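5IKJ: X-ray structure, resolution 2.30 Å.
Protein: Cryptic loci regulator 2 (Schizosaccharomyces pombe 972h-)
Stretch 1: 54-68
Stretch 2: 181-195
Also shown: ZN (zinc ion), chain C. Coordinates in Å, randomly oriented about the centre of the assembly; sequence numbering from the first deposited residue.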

ATOM      1  N   LEU A  54      -6.554 -18.953  25.750  1.00 65.88           N
ATOM      2  CA  LEU A  54      -7.107 -17.682  25.292  1.00 63.52           C
ATOM      3  C   LEU A  54      -5.998 -16.717  24.891  1.00 57.92           C
ATOM      4  O   LEU A  54      -6.112 -16.011  23.882  1.00 55.70           O
ATOM      5  CB  LEU A  54      -7.983 -17.067  26.386  1.00 57.67           C
ATOM      6  CG  LEU A  54      -8.580 -15.692  26.073  1.00 54.06           C
ATOM      7  CD1 LEU A  54      -9.515 -15.769  24.876  1.00 54.11           C
ATOM      8  CD2 LEU A  54      -9.302 -15.135  27.289  1.00 70.40           C
ATOM      9  N   TYR A  55      -4.922 -16.668  25.677  1.00 51.80           N
ATOM     10  CA  TYR A  55      -3.770 -15.846  25.321  1.00 55.50           C
ATOM     11  C   TYR A  55      -3.240 -16.229  23.945  1.00 66.52           C
ATOM     12  O   TYR A  55      -3.044 -15.368  23.077  1.00 49.74           O
ATOM     13  CB  TYR A  55      -2.683 -16.007  26.386  1.00 58.48           C
ATOM     14  CG  TYR A  55      -1.571 -14.982  26.326  1.00 61.29           C
ATOM     15  CD1 TYR A  55      -0.530 -15.106  25.415  1.00 60.81           C
ATOM     16  CD2 TYR A  55      -1.554 -13.901  27.197  1.00 57.22           C
ATOM     17  CE1 TYR A  55       0.490 -14.173  25.366  1.00 62.35           C
ATOM     18  CE2 TYR A  55      -0.538 -12.964  27.156  1.00 61.54           C
ATOM     19  CZ  TYR A  55       0.482 -13.105  26.238  1.00 70.71           C
ATOM     20  OH  TYR A  55       1.495 -12.176  26.195  1.00 52.09           O
ATOM     21  N   ARG A  56      -3.012 -17.527  23.724  1.00 60.74           N
ATOM     22  CA  ARG A  56      -2.493 -17.995  22.446  1.00 55.72           C
ATOM     23  C   ARG A  56      -3.522 -17.895  21.326  1.00 57.52           C
ATOM     24  O   ARG A  56      -3.137 -17.847  20.154  1.00 59.04           O
ATOM     25  CB  ARG A  56      -2.000 -19.435  22.588  1.00 51.49           C
ATOM     26  CG  ARG A  56      -0.832 -19.585  23.560  1.00 58.27           C
ATOM     27  CD  ARG A  56      -0.326 -21.022  23.654  1.00 71.75           C
ATOM     28  NE  ARG A  56      -1.111 -21.947  22.841  1.00 80.37           N
ATOM     29  CZ  ARG A  56      -1.996 -22.825  23.309  1.00 66.61           C
ATOM     30  NH1 ARG A  56      -2.231 -22.936  24.608  1.00 69.46           N
ATOM     31  NH2 ARG A  56      -2.649 -23.608  22.461  1.00 75.42           N
ATOM     32  N   GLN A  57      -4.816 -17.859  21.655  1.00 56.48           N
ATOM     33  CA  GLN A  57      -5.828 -17.639  20.626  1.00 55.23           C
ATOM     34  C   GLN A  57      -5.814 -16.194  20.146  1.00 57.92           C
ATOM     35  O   GLN A  57      -5.971 -15.928  18.949  1.00 60.56           O
ATOM     36  CB  GLN A  57      -7.214 -18.006  21.158  1.00 57.67           C
ATOM     37  CG  GLN A  57      -7.460 -19.496  21.307  1.00 65.50           C
ATOM     38  CD  GLN A  57      -8.846 -19.797  21.844  1.00 67.48           C
ATOM     39  OE1 GLN A  57      -9.267 -19.235  22.856  1.00 65.63           O
ATOM     40  NE2 GLN A  57      -9.568 -20.676  21.162  1.00 65.77           N
ATOM     41  N   ILE A  58      -5.637 -15.247  21.069  1.00 62.70           N
ATOM     42  CA  ILE A  58      -5.569 -13.838  20.693  1.00 58.76           C
ATOM     43  C   ILE A  58      -4.307 -13.570  19.882  1.00 51.37           C
ATOM     44  O   ILE A  58      -4.343 -12.890  18.850  1.00 54.74           O
ATOM     45  CB  ILE A  58      -5.637 -12.952  21.950  1.00 62.46           C
ATOM     46  CG1 ILE A  58      -7.003 -13.103  22.629  1.00 73.59           C
ATOM     47  CG2 ILE A  58      -5.389 -11.490  21.599  1.00 52.12           C
ATOM     48  CD1 ILE A  58      -6.968 -12.907  24.128  1.00 59.64           C
ATOM     49  N   CYS A  59      -3.171 -14.098  20.342  1.00 55.60           N
ATOM     50  CA  CYS A  59      -1.925 -13.951  19.597  1.00 60.26           C
ATOM     51  C   CYS A  59      -2.067 -14.491  18.180  1.00 56.84           C
ATOM     52  O   CYS A  59      -1.667 -13.836  17.211  1.00 59.24           O
ATOM     53  CB  CYS A  59      -0.790 -14.668  20.330  1.00 46.74           C
ATOM     54  SG  CYS A  59      -0.240 -13.866  21.845  1.00 54.67           S
ATOM     55  N   GLY A  60      -2.646 -15.685  18.039  1.00 56.64           N
ATOM     56  CA  GLY A  60      -2.757 -16.291  16.723  1.00 51.29           C
ATOM     57  C   GLY A  60      -3.672 -15.521  15.791  1.00 53.92           C
ATOM     58  O   GLY A  60      -3.351 -15.328  14.616  1.00 56.28           O
ATOM     59  N   ARG A  61      -4.825 -15.074  16.295  1.00 57.52           N
ATOM     60  CA  ARG A  61      -5.750 -14.324  15.452  1.00 58.88           C
ATOM     61  C   ARG A  61      -5.122 -13.021  14.981  1.00 50.21           C
ATOM     62  O   ARG A  61      -5.158 -12.694  13.790  1.00 55.06           O
ATOM     63  CB  ARG A  61      -7.054 -14.036  16.201  1.00 57.88           C
ATOM     64  CG  ARG A  61      -8.003 -13.131  15.414  1.00 67.08           C
ATOM     65  CD  ARG A  61      -9.339 -12.915  16.106  1.00 73.70           C
ATOM     66  NE  ARG A  61      -9.235 -12.024  17.258  1.00 71.11           N
ATOM     67  CZ  ARG A  61      -9.069 -12.423  18.516  1.00 66.27           C
ATOM     68  NH1 ARG A  61      -8.987 -11.521  19.486  1.00 60.56           N
ATOM     69  NH2 ARG A  61      -8.986 -13.713  18.813  1.00 66.92           N
ATOM     70  N   LEU A  62      -4.545 -12.257  15.908  1.00 59.31           N
ATOM     71  CA  LEU A  62      -4.020 -10.941  15.565  1.00 62.00           C
ATOM     72  C   LEU A  62      -2.722 -11.051  14.778  1.00 54.06           C
ATOM     73  O   LEU A  62      -2.479 -10.252  13.866  1.00 56.73           O
ATOM     74  CB  LEU A  62      -3.822 -10.115  16.836  1.00 57.87           C
ATOM     75  CG  LEU A  62      -5.127  -9.828  17.588  1.00 59.96           C
ATOM     76  CD1 LEU A  62      -4.862  -9.218  18.954  1.00 58.58           C
ATOM     77  CD2 LEU A  62      -6.030  -8.918  16.770  1.00 58.73           C
ATOM     78  N   LEU A  63      -1.882 -12.031  15.108  1.00 50.28           N
ATOM     79  CA  LEU A  63      -0.729 -12.317  14.262  1.00 58.13           C
ATOM     80  C   LEU A  63      -1.177 -12.654  12.846  1.00 57.18           C
ATOM     81  O   LEU A  63      -0.663 -12.098  11.868  1.00 58.78           O
ATOM     82  CB  LEU A  63       0.091 -13.463  14.857  1.00 49.97           C
ATOM     83  CG  LEU A  63       1.364 -13.835  14.090  1.00 56.86           C
ATOM     84  CD1 LEU A  63       2.292 -12.633  13.970  1.00 59.64           C
ATOM     85  CD2 LEU A  63       2.085 -15.000  14.758  1.00 57.00           C
ATOM     86  N   ALA A  64      -2.154 -13.556  12.717  1.00 54.49           N
ATOM     87  CA  ALA A  64      -2.640 -13.940  11.396  1.00 56.75           C
ATOM     88  C   ALA A  64      -3.179 -12.737  10.633  1.00 54.83           C
ATOM     89  O   ALA A  64      -2.898 -12.571   9.441  1.00 59.84           O
ATOM     90  CB  ALA A  64      -3.719 -15.014  11.527  1.00 67.14           C
ATOM     91  N   GLN A  65      -3.963 -11.889  11.303  1.00 56.72           N
ATOM     92  CA  GLN A  65      -4.483 -10.692  10.655  1.00 65.09           C
ATOM     93  C   GLN A  65      -3.385  -9.689  10.339  1.00 50.27           C
ATOM     94  O   GLN A  65      -3.592  -8.803   9.506  1.00 52.61           O
ATOM     95  CB  GLN A  65      -5.551 -10.044  11.540  1.00 57.48           C
ATOM     96  CG  GLN A  65      -6.794 -10.903  11.723  1.00 67.15           C
ATOM     97  CD  GLN A  65      -7.719 -10.377  12.802  1.00 81.80           C
ATOM     98  OE1 GLN A  65      -7.441  -9.357  13.431  1.00 82.56           O
ATOM     99  NE2 GLN A  65      -8.827 -11.077  13.024  1.00 79.89           N
ATOM    100  N   HIS A  66      -2.223  -9.811  10.982  1.00 56.75           N
ATOM    101  CA  HIS A  66      -1.108  -8.922  10.680  1.00 54.34           C
ATOM    102  C   HIS A  66      -0.292  -9.454   9.509  1.00 54.50           C
ATOM    103  O   HIS A  66      -0.045  -8.733   8.535  1.00 57.27           O
ATOM    104  CB  HIS A  66      -0.228  -8.761  11.919  1.00 59.02           C
ATOM    105  CG  HIS A  66       0.613  -7.524  11.913  1.00 63.78           C
ATOM    106  ND1 HIS A  66       1.326  -7.109  13.017  1.00 74.01           N
ATOM    107  CD2 HIS A  66       0.861  -6.612  10.941  1.00 60.86           C
ATOM    108  CE1 HIS A  66       1.975  -5.996  12.728  1.00 73.79           C
ATOM    109  NE2 HIS A  66       1.709  -5.672  11.475  1.00 64.18           N
ATOM    110  N   VAL A  67       0.125 -10.719   9.579  1.00 50.91           N
ATOM    111  CA  VAL A  67       0.986 -11.276   8.539  1.00 53.99           C
ATOM    112  C   VAL A  67       0.228 -11.400   7.226  1.00 54.94           C
ATOM    113  O   VAL A  67       0.767 -11.108   6.152  1.00 55.26           O
ATOM    114  CB  VAL A  67       1.561 -12.635   8.980  1.00 54.70           C
ATOM    115  CG1 VAL A  67       2.640 -13.095   8.006  1.00 62.00           C
ATOM    116  CG2 VAL A  67       2.130 -12.546  10.379  1.00 61.40           C
ATOM    117  N   PHE A  68      -1.028 -11.841   7.287  1.00 52.37           N
ATOM    118  CA  PHE A  68      -1.851 -12.015   6.100  1.00 53.84           C
ATOM    119  C   PHE A  68      -2.827 -10.864   5.897  1.00 50.97           C
ATOM    120  O   PHE A  68      -3.835 -11.028   5.202  1.00 58.62           O
ATOM    121  CB  PHE A  68      -2.604 -13.343   6.177  1.00 54.44           C
ATOM    122  CG  PHE A  68      -1.705 -14.533   6.356  1.00 65.28           C
ATOM    123  CD1 PHE A  68      -0.770 -14.860   5.388  1.00 57.90           C
ATOM    124  CD2 PHE A  68      -1.792 -15.323   7.490  1.00 57.29           C
ATOM    125  CE1 PHE A  68       0.060 -15.950   5.547  1.00 57.28           C
ATOM    126  CE2 PHE A  68      -0.964 -16.416   7.654  1.00 64.33           C
ATOM    127  CZ  PHE A  68      -0.036 -16.731   6.681  1.00 66.97           C
ATOM    128  N   ARG A 181       3.697  -7.156  29.922  1.00 58.27           N
ATOM    129  CA  ARG A 181       2.620  -7.109  30.902  1.00 54.81           C
ATOM    130  C   ARG A 181       1.235  -7.170  30.274  1.00 49.62           C
ATOM    131  O   ARG A 181       0.241  -7.213  31.008  1.00 54.47           O
ATOM    132  CB  ARG A 181       2.755  -5.849  31.758  1.00 57.99           C
ATOM    133  CG  ARG A 181       4.142  -5.690  32.357  1.00 53.09           C
ATOM    134  CD  ARG A 181       4.156  -4.696  33.498  1.00 62.41           C
ATOM    135  NE  ARG A 181       5.503  -4.501  34.025  1.00 58.98           N
ATOM    136  CZ  ARG A 181       5.778  -3.942  35.199  1.00 61.14           C
ATOM    137  NH1 ARG A 181       4.799  -3.522  35.989  1.00 56.18           N
ATOM    138  NH2 ARG A 181       7.038  -3.810  35.587  1.00 58.60           N
ATOM    139  N   SER A 182       1.143  -7.181  28.948  1.00 55.31           N
ATOM    140  CA  SER A 182      -0.123  -7.375  28.260  1.00 57.97           C
ATOM    141  C   SER A 182       0.133  -8.167  26.987  1.00 58.56           C
ATOM    142  O   SER A 182       1.237  -8.146  26.438  1.00 52.86           O
ATOM    143  CB  SER A 182      -0.802  -6.042  27.918  1.00 51.08           C
ATOM    144  OG  SER A 182      -0.187  -5.429  26.799  1.00 61.07           O
ATOM    145  N   VAL A 183      -0.899  -8.878  26.529  1.00 56.60           N
ATOM    146  CA  VAL A 183      -0.793  -9.595  25.262  1.00 57.95           C
ATOM    147  C   VAL A 183      -0.542  -8.619  24.124  1.00 59.42           C
ATOM    148  O   VAL A 183       0.081  -8.973  23.115  1.00 51.51           O
ATOM    149  CB  VAL A 183      -2.064 -10.433  25.017  1.00 57.30           C
ATOM    150  CG1 VAL A 183      -3.291  -9.532  24.897  1.00 56.26           C
ATOM    151  CG2 VAL A 183      -1.903 -11.299  23.775  1.00 55.12           C
ATOM    152  N   ASN A 184      -1.016  -7.380  24.265  1.00 61.65           N
ATOM    153  CA  ASN A 184      -0.849  -6.392  23.204  1.00 57.67           C
ATOM    154  C   ASN A 184       0.610  -5.977  23.058  1.00 48.52           C
ATOM    155  O   ASN A 184       1.081  -5.738  21.941  1.00 53.43           O
ATOM    156  CB  ASN A 184      -1.731  -5.176  23.488  1.00 58.57           C
ATOM    157  CG  ASN A 184      -3.172  -5.558  23.776  1.00 76.18           C
ATOM    158  OD1 ASN A 184      -3.578  -5.665  24.934  1.00 70.23           O
ATOM    159  ND2 ASN A 184      -3.952  -5.770  22.721  1.00 74.47           N
ATOM    160  N   ASP A 185       1.342  -5.884  24.171  1.00 52.40           N
ATOM    161  CA  ASP A 185       2.752  -5.514  24.095  1.00 56.68           C
ATOM    162  C   ASP A 185       3.589  -6.650  23.520  1.00 56.86           C
ATOM    163  O   ASP A 185       4.515  -6.410  22.738  1.00 53.48           O
ATOM    164  CB  ASP A 185       3.264  -5.114  25.479  1.00 51.69           C
ATOM    165  CG  ASP A 185       2.698  -3.787  25.950  1.00 57.69           C
ATOM    166  OD1 ASP A 185       2.200  -3.013  25.105  1.00 60.96           O
ATOM    167  OD2 ASP A 185       2.758  -3.514  27.167  1.00 61.63           O
ATOM    168  N   PHE A 186       3.281  -7.894  23.897  1.00 52.89           N
ATOM    169  CA  PHE A 186       4.007  -9.035  23.351  1.00 51.97           C
ATOM    170  C   PHE A 186       3.802  -9.167  21.849  1.00 51.30           C
ATOM    171  O   PHE A 186       4.713  -9.601  21.138  1.00 59.54           O
ATOM    172  CB  PHE A 186       3.568 -10.323  24.046  1.00 51.85           C
ATOM    173  CG  PHE A 186       4.026 -11.570  23.344  1.00 56.35           C
ATOM    174  CD1 PHE A 186       5.371 -11.890  23.278  1.00 54.98           C
ATOM    175  CD2 PHE A 186       3.111 -12.423  22.750  1.00 54.76           C
ATOM    176  CE1 PHE A 186       5.797 -13.037  22.635  1.00 53.24           C
ATOM    177  CE2 PHE A 186       3.530 -13.573  22.104  1.00 61.95           C
ATOM    178  CZ  PHE A 186       4.876 -13.880  22.048  1.00 48.57           C
ATOM    179  N   LEU A 187       2.621  -8.794  21.350  1.00 55.15           N
ATOM    180  CA  LEU A 187       2.296  -9.051  19.950  1.00 54.59           C
ATOM    181  C   LEU A 187       3.322  -8.430  19.011  1.00 60.16           C
ATOM    182  O   LEU A 187       3.685  -9.034  17.994  1.00 62.77           O
ATOM    183  CB  LEU A 187       0.899  -8.523  19.627  1.00 60.87           C
ATOM    184  CG  LEU A 187      -0.235  -9.547  19.593  1.00 66.50           C
ATOM    185  CD1 LEU A 187      -1.531  -8.845  19.260  1.00 60.37           C
ATOM    186  CD2 LEU A 187       0.035 -10.660  18.582  1.00 67.88           C
ATOM    187  N   HIS A 188       3.794  -7.225  19.324  1.00 52.73           N
ATOM    188  CA  HIS A 188       4.761  -6.573  18.447  1.00 53.13           C
ATOM    189  C   HIS A 188       6.067  -7.356  18.392  1.00 47.42           C
ATOM    190  O   HIS A 188       6.670  -7.490  17.322  1.00 51.44           O
ATOM    191  CB  HIS A 188       5.001  -5.137  18.909  1.00 59.02           C
ATOM    192  CG  HIS A 188       3.809  -4.249  18.737  1.00 67.26           C
ATOM    193  ND1 HIS A 188       3.473  -3.687  17.524  1.00 58.74           N
ATOM    194  CD2 HIS A 188       2.868  -3.834  19.618  1.00 52.07           C
ATOM    195  CE1 HIS A 188       2.378  -2.961  17.666  1.00 56.65           C
ATOM    196  NE2 HIS A 188       1.992  -3.033  18.928  1.00 62.57           N
ATOM    197  N   HIS A 189       6.515  -7.887  19.531  1.00 47.02           N
ATOM    198  CA  HIS A 189       7.692  -8.749  19.526  1.00 50.23           C
ATOM    199  C   HIS A 189       7.400 -10.068  18.821  1.00 59.02           C
ATOM    200  O   HIS A 189       8.237 -10.570  18.062  1.00 54.85           O
ATOM    201  CB  HIS A 189       8.169  -9.000  20.954  1.00 52.32           C
ATOM    202  CG  HIS A 189       9.552  -9.565  21.035  1.00 53.41           C
ATOM    203  ND1 HIS A 189      10.679  -8.799  20.831  1.00 55.20           N
ATOM    204  CD2 HIS A 189       9.991 -10.820  21.290  1.00 57.82           C
ATOM    205  CE1 HIS A 189      11.754  -9.557  20.961  1.00 58.48           C
ATOM    206  NE2 HIS A 189      11.364 -10.788  21.238  1.00 61.39           N
ATOM    207  N   LEU A 190       6.220 -10.645  19.063  1.00 57.10           N
ATOM    208  CA  LEU A 190       5.831 -11.856  18.348  1.00 56.37           C
ATOM    209  C   LEU A 190       5.880 -11.638  16.843  1.00 50.30           C
ATOM    210  O   LEU A 190       6.383 -12.488  16.098  1.00 52.30           O
ATOM    211  CB  LEU A 190       4.427 -12.290  18.773  1.00 55.02           C
ATOM    212  CG  LEU A 190       3.869 -13.527  18.062  1.00 55.98           C
ATOM    213  CD1 LEU A 190       4.721 -14.751  18.357  1.00 59.37           C
ATOM    214  CD2 LEU A 190       2.420 -13.775  18.452  1.00 60.26           C
ATOM    215  N   TYR A 191       5.351 -10.506  16.376  1.00 51.17           N
ATOM    216  CA  TYR A 191       5.332 -10.221  14.948  1.00 54.03           C
ATOM    217  C   TYR A 191       6.744 -10.054  14.398  1.00 55.97           C
ATOM    218  O   TYR A 191       7.022 -10.437  13.257  1.00 52.53           O
ATOM    219  CB  TYR A 191       4.494  -8.969  14.693  1.00 49.21           C
ATOM    220  CG  TYR A 191       4.456  -8.520  13.254  1.00 62.47           C
ATOM    221  CD1 TYR A 191       3.621  -9.140  12.334  1.00 67.08           C
ATOM    222  CD2 TYR A 191       5.241  -7.462  12.820  1.00 61.25           C
ATOM    223  CE1 TYR A 191       3.580  -8.725  11.018  1.00 65.11           C
ATOM    224  CE2 TYR A 191       5.205  -7.040  11.508  1.00 63.96           C
ATOM    225  CZ  TYR A 191       4.373  -7.674  10.612  1.00 68.70           C
ATOM    226  OH  TYR A 191       4.337  -7.256   9.301  1.00 84.60           O
ATOM    227  N   TRP A 192       7.650  -9.486  15.198  1.00 50.91           N
ATOM    228  CA  TRP A 192       9.042  -9.367  14.778  1.00 44.67           C
ATOM    229  C   TRP A 192       9.709 -10.733  14.677  1.00 58.83           C
ATOM    230  O   TRP A 192      10.542 -10.958  13.793  1.00 57.44           O
ATOM    231  CB  TRP A 192       9.801  -8.471  15.756  1.00 46.44           C
ATOM    232  CG  TRP A 192      11.279  -8.434  15.526  1.00 59.15           C
ATOM    233  CD1 TRP A 192      11.947  -7.685  14.603  1.00 53.33           C
ATOM    234  CD2 TRP A 192      12.277  -9.172  16.242  1.00 56.17           C
ATOM    235  NE1 TRP A 192      13.298  -7.914  14.694  1.00 58.99           N
ATOM    236  CE2 TRP A 192      13.527  -8.824  15.693  1.00 57.51           C
ATOM    237  CE3 TRP A 192      12.236 -10.097  17.291  1.00 54.95           C
ATOM    238  CZ2 TRP A 192      14.724  -9.366  16.157  1.00 52.25           C
ATOM    239  CZ3 TRP A 192      13.425 -10.634  17.749  1.00 54.22           C
ATOM    240  CH2 TRP A 192      14.653 -10.267  17.183  1.00 55.38           C
ATOM    241  N   LEU A 193       9.355 -11.657  15.574  1.00 49.23           N
ATOM    242  CA  LEU A 193       9.982 -12.975  15.568  1.00 52.04           C
ATOM    243  C   LEU A 193       9.678 -13.731  14.283  1.00 48.34           C
ATOM    244  O   LEU A 193      10.533 -14.459  13.766  1.00 52.70           O
ATOM    245  CB  LEU A 193       9.519 -13.784  16.780  1.00 51.57           C
ATOM    246  CG  LEU A 193      10.204 -13.480  18.114  1.00 58.22           C
ATOM    247  CD1 LEU A 193       9.505 -14.227  19.239  1.00 53.86           C
ATOM    248  CD2 LEU A 193      11.682 -13.849  18.065  1.00 51.99           C
ATOM    249  N   ILE A 194       8.467 -13.575  13.747  1.00 48.07           N
ATOM    250  CA  ILE A 194       8.083 -14.315  12.551  1.00 52.04           C
ATOM    251  C   ILE A 194       8.341 -13.544  11.261  1.00 59.11           C
ATOM    252  O   ILE A 194       8.341 -14.152  10.181  1.00 58.72           O
ATOM    253  CB  ILE A 194       6.601 -14.724  12.607  1.00 62.49           C
ATOM    254  CG1 ILE A 194       5.704 -13.495  12.622  1.00 62.73           C
ATOM    255  CG2 ILE A 194       6.325 -15.597  13.822  1.00 56.19           C
ATOM    256  CD1 ILE A 194       5.153 -13.131  11.276  1.00 66.25           C
ATOM    257  N   SER A 195       8.560 -12.231  11.335  1.00 58.70           N
ATOM    258  CA  SER A 195       8.703 -11.397  10.146  1.00 56.14           C
ATOM    259  C   SER A 195      10.154 -11.055   9.822  1.00 53.29           C
ATOM    260  O   SER A 195      10.578 -11.198   8.672  1.00 61.47           O
ATOM    261  CB  SER A 195       7.893 -10.106  10.307  1.00 52.58           C
ATOM    262  OG  SER A 195       6.509 -10.349  10.122  1.00 78.98           O
TER
HETATM  263 ZN    ZN C 601      10.710  -6.732  20.448  1.00 47.72          ZN

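Two helices, 54-67 and 183-195, run in broadly the same direction, their axes 50° apart and 10.4 Å from each other at closest approach. No hydrogen bond joins them across the contact; they are held by packing and by aromatic geometry, and their CA atoms pair at every fourth residue, about one turn apart: Tyr55 with Val183, Cys59 with Leu187, Leu63 with Tyr191.

The apolar contacts form the bulk of the contact. Cys59 sits where the helices are near, and its small side chain suits the tight space: its SG lies 3.6 Å from Val183 CG2, while its CB is 3.8 Å from Leu190 CD2. The CA-to-CB bond of Leu63, a longer and branched residue, points sideways to the other helix, but the end of the side chain comes nearer, bringing CD2 to 3.9 Å from Leu190 CD2 and CD1 to 3.8 Å from Ile194 CG1. Leu62 CD1 meets Leu187 CD1 at 3.4 Å, and Val67 CG2 presses to 3.2 Å from Ile194 CD1, a very close approach for two methyl groups.

Aromatic rings add directional contacts. The rings of His66 and Tyr191 stack face to face, centroids 3.5 Å apart and planes only 8° from parallel; flat side chains suit such a place because each offers a broad surface. His66 NE2 is hydrogen-bonded elsewhere in the structure. Leu63 CD1 lies at the edge of the Tyr191 ring, 4.1 Å from its CD1. Near the other end, Val183 CG2 sits over a face of the Tyr55 ring, 4.0 Å from the centroid, a CH-pi contact. Cys59 SG instead meets the edge of the Phe186 ring, 3.8 Å from Phe186 CD2.

The side-chain hydrogen bond within these stretches is at the start of the second helix, where Ser182 is the N-cap: Asp185 N donates to Ser182 OG at 3.1 Å, giving an acceptor to an amide in the first turn, whose backbone bond to Ser182 O is weak. His189 ND1 binds the zinc ion ZN at 2.1 Å, away from the contact.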